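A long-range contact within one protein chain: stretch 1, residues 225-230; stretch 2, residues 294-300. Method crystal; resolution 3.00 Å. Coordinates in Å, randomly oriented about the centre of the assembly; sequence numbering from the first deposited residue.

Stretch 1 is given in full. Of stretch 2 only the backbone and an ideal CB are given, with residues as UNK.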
# COMPACT_ATOMS: atom_id res chain seq x y z
N HIS A 225 -12.88 1.49 4.89
CA HIS A 225 -13.84 2.40 5.54
C HIS A 225 -15.25 2.33 4.96
O HIS A 225 -16.21 2.57 5.69
CB HIS A 225 -13.38 3.84 5.37
CG HIS A 225 -13.11 4.21 3.94
ND1 HIS A 225 -14.12 4.47 3.03
CD2 HIS A 225 -11.94 4.32 3.25
CE1 HIS A 225 -13.59 4.74 1.85
NE2 HIS A 225 -12.27 4.66 1.95
N THR A 226 -15.37 2.01 3.67
CA THR A 226 -16.67 1.92 3.02
C THR A 226 -17.52 0.79 3.61
O THR A 226 -17.04 0.02 4.44
CB THR A 226 -16.53 1.70 1.51
OG1 THR A 226 -15.28 2.24 1.06
CG2 THR A 226 -17.67 2.39 0.76
N GLY A 227 -18.77 0.71 3.18
CA GLY A 227 -19.67 -0.32 3.67
C GLY A 227 -19.48 -1.70 3.06
O GLY A 227 -20.22 -2.63 3.41
N ARG A 228 -18.49 -1.85 2.17
CA ARG A 228 -18.37 -3.03 1.30
C ARG A 228 -18.43 -4.35 2.05
O ARG A 228 -17.84 -4.49 3.11
CB ARG A 228 -17.10 -2.97 0.47
CG ARG A 228 -16.87 -1.66 -0.22
CD ARG A 228 -17.20 -1.67 -1.74
NE ARG A 228 -16.95 -0.34 -2.32
CZ ARG A 228 -15.74 0.13 -2.65
NH1 ARG A 228 -14.64 -0.61 -2.49
NH2 ARG A 228 -15.62 1.35 -3.15
N GLY A 229 -19.16 -5.32 1.51
CA GLY A 229 -19.37 -6.58 2.19
C GLY A 229 -18.19 -7.50 2.01
O GLY A 229 -17.41 -7.34 1.08
N ASN A 230 -18.05 -8.48 2.90
CA ASN A 230 -16.96 -9.43 2.83
C ASN A 230 -17.62 -10.78 2.60
O ASN A 230 -18.23 -11.37 3.50
CB ASN A 230 -16.12 -9.35 4.12
CG ASN A 230 -15.00 -10.38 4.20
OD1 ASN A 230 -13.84 -10.01 4.33
ND2 ASN A 230 -15.35 -11.66 4.15
N UNK A 294 -30.01 -4.85 3.91
CA UNK A 294 -28.84 -4.33 4.66
C UNK A 294 -27.80 -3.55 3.84
O UNK A 294 -27.47 -2.43 4.18
CB UNK A 294 -28.13 -5.50 5.33
N UNK A 295 -27.26 -4.17 2.79
CA UNK A 295 -26.15 -3.60 2.02
C UNK A 295 -26.59 -2.94 0.69
O UNK A 295 -25.76 -2.43 -0.08
CB UNK A 295 -25.13 -4.70 1.73
N UNK A 296 -27.90 -2.95 0.45
CA UNK A 296 -28.48 -2.44 -0.80
C UNK A 296 -28.01 -1.06 -1.24
O UNK A 296 -27.91 -0.81 -2.44
CB UNK A 296 -30.00 -2.40 -0.66
N UNK A 297 -27.73 -0.18 -0.29
CA UNK A 297 -27.29 1.17 -0.63
C UNK A 297 -25.91 1.13 -1.33
O UNK A 297 -25.79 1.55 -2.50
CB UNK A 297 -27.23 2.04 0.63
N UNK A 298 -24.90 0.62 -0.63
CA UNK A 298 -23.52 0.51 -1.13
C UNK A 298 -23.31 -0.70 -2.09
O UNK A 298 -22.54 -0.61 -3.06
CB UNK A 298 -22.56 0.39 0.06
N UNK A 299 -24.02 -1.80 -1.83
CA UNK A 299 -23.84 -3.02 -2.58
C UNK A 299 -24.99 -3.25 -3.54
O UNK A 299 -26.02 -3.84 -3.17
CB UNK A 299 -23.70 -4.21 -1.63
N UNK A 300 -24.81 -2.80 -4.77
CA UNK A 300 -25.87 -2.77 -5.78
C UNK A 300 -26.15 -4.14 -6.39
O UNK A 300 -27.28 -4.63 -6.33
CB UNK A 300 -25.50 -1.79 -6.89

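Position 294 is helical, in a helix that begins earlier in the chain (phi/psi -62/-56), and its ideal CB has nothing of stretch 1 within 5.5 Å. Stretch 1 therefore sets no condition there, and almost any helix-compatible residue would do. The deposited residue is E294, whose OE1 stays 8.3 Å from the O of G227.

At position 295 the CA-to-CB bond points toward stretch 1, yet the ideal CB still has no neighbour within 5.5 Å. A side chain must therefore span a gap, and what waits across it is the backbone around G227 and G229, where no side chain stands in the way. A medium or long aliphatic residue, leucine or methionine for example, would fit; a longer polar one could also reach. The residue is L295, with chi1 m and chi2 t. Its branches spread over the two glycines: CD2 lies 4.0 Å from the O of G227, and CD1 lies 4.5 Å from the CA of G229. There is little room for a side chain at 229: an ideal CB built on G229 would come within 3.3 Å of CD1 of L295.

Position 296, with helical angles of -49/-34, is out of reach of stretch 1 and places no demand on side-chain type; it is G296. Position 297 directs its CB sideways, into space that stretch 1 does not fill, so a polar or long flexible residue is as suitable as any. It is K297, whose end comes nearer than its CB, but the NZ of K297 stays 6.4 Å from CG2 of T226.

Position 298 faces stretch 1 most directly. Its CA is 6.2 Å from the CA of G227, CA-to-CB points toward stretch 1, and the ideal CB is 4.7 Å from the CA of G227 and 5.3 Å from CG2 of T226. A methyl group and a bare glycine surface favour an aliphatic side chain: valine, isoleucine or leucine would all be reasonable guesses. The residue is I298, with chi1 t and chi2 p, and it has the largest area covered by stretch 1. Its CD1 packs 3.6 Å from CG2 of T226, while CG2 of I298 lies 3.8 Å from the C of G227. An ideal CB on G227 would fall only 3.0 Å from CG2 of I298, so the close approach relies on the glycine.

At position 299 CB points toward stretch 1 but is more than 5.5 Å from it. The visible clue is the amide N of G229, a donor that an acceptor on a side chain of some length could meet; glutamate or glutamine would qualify. It is E299, with chi1 and chi2 both m. Its OE1 accepts a hydrogen bond from the N of G229 at 2.6 Å, nearly straight at 167°, and also lies 3.2 Å from the CA of R228. OE2 is bonded elsewhere in the structure.

Position 300 is out of reach and unconstrained by stretch 1; it is T300, whose CG2 is 9.1 Å from NE of R228.

Stretch 2 (294-300) ELGKIET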
# COMPACT_ATOMS: atom_id res chain seq x y z
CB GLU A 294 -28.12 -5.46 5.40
CG GLU A 294 -28.63 -5.73 6.81
CD GLU A 294 -27.55 -6.33 7.70
OE1 GLU A 294 -26.49 -5.66 7.87
OE2 GLU A 294 -27.77 -7.46 8.22
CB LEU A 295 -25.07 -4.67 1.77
CG LEU A 295 -24.55 -5.47 2.98
CD1 LEU A 295 -23.81 -6.71 2.53
CD2 LEU A 295 -23.68 -4.61 3.88
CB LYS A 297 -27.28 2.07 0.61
CG LYS A 297 -27.34 3.58 0.34
CD LYS A 297 -26.06 4.14 -0.31
CE LYS A 297 -24.81 3.92 0.55
NZ LYS A 297 -23.62 4.70 0.09
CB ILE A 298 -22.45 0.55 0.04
CG1 ILE A 298 -21.04 0.89 -0.48
CG2 ILE A 298 -22.44 -0.75 0.86
CD1 ILE A 298 -20.87 2.33 -0.95
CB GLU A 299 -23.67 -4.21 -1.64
CG GLU A 299 -22.41 -4.18 -0.76
CD GLU A 299 -21.12 -4.58 -1.49
OE1 GLU A 299 -20.04 -4.62 -0.85
OE2 GLU A 299 -21.17 -4.87 -2.71
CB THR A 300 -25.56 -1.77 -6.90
OG1 THR A 300 -24.48 -2.28 -7.70
CG2 THR A 300 -25.18 -0.40 -6.30
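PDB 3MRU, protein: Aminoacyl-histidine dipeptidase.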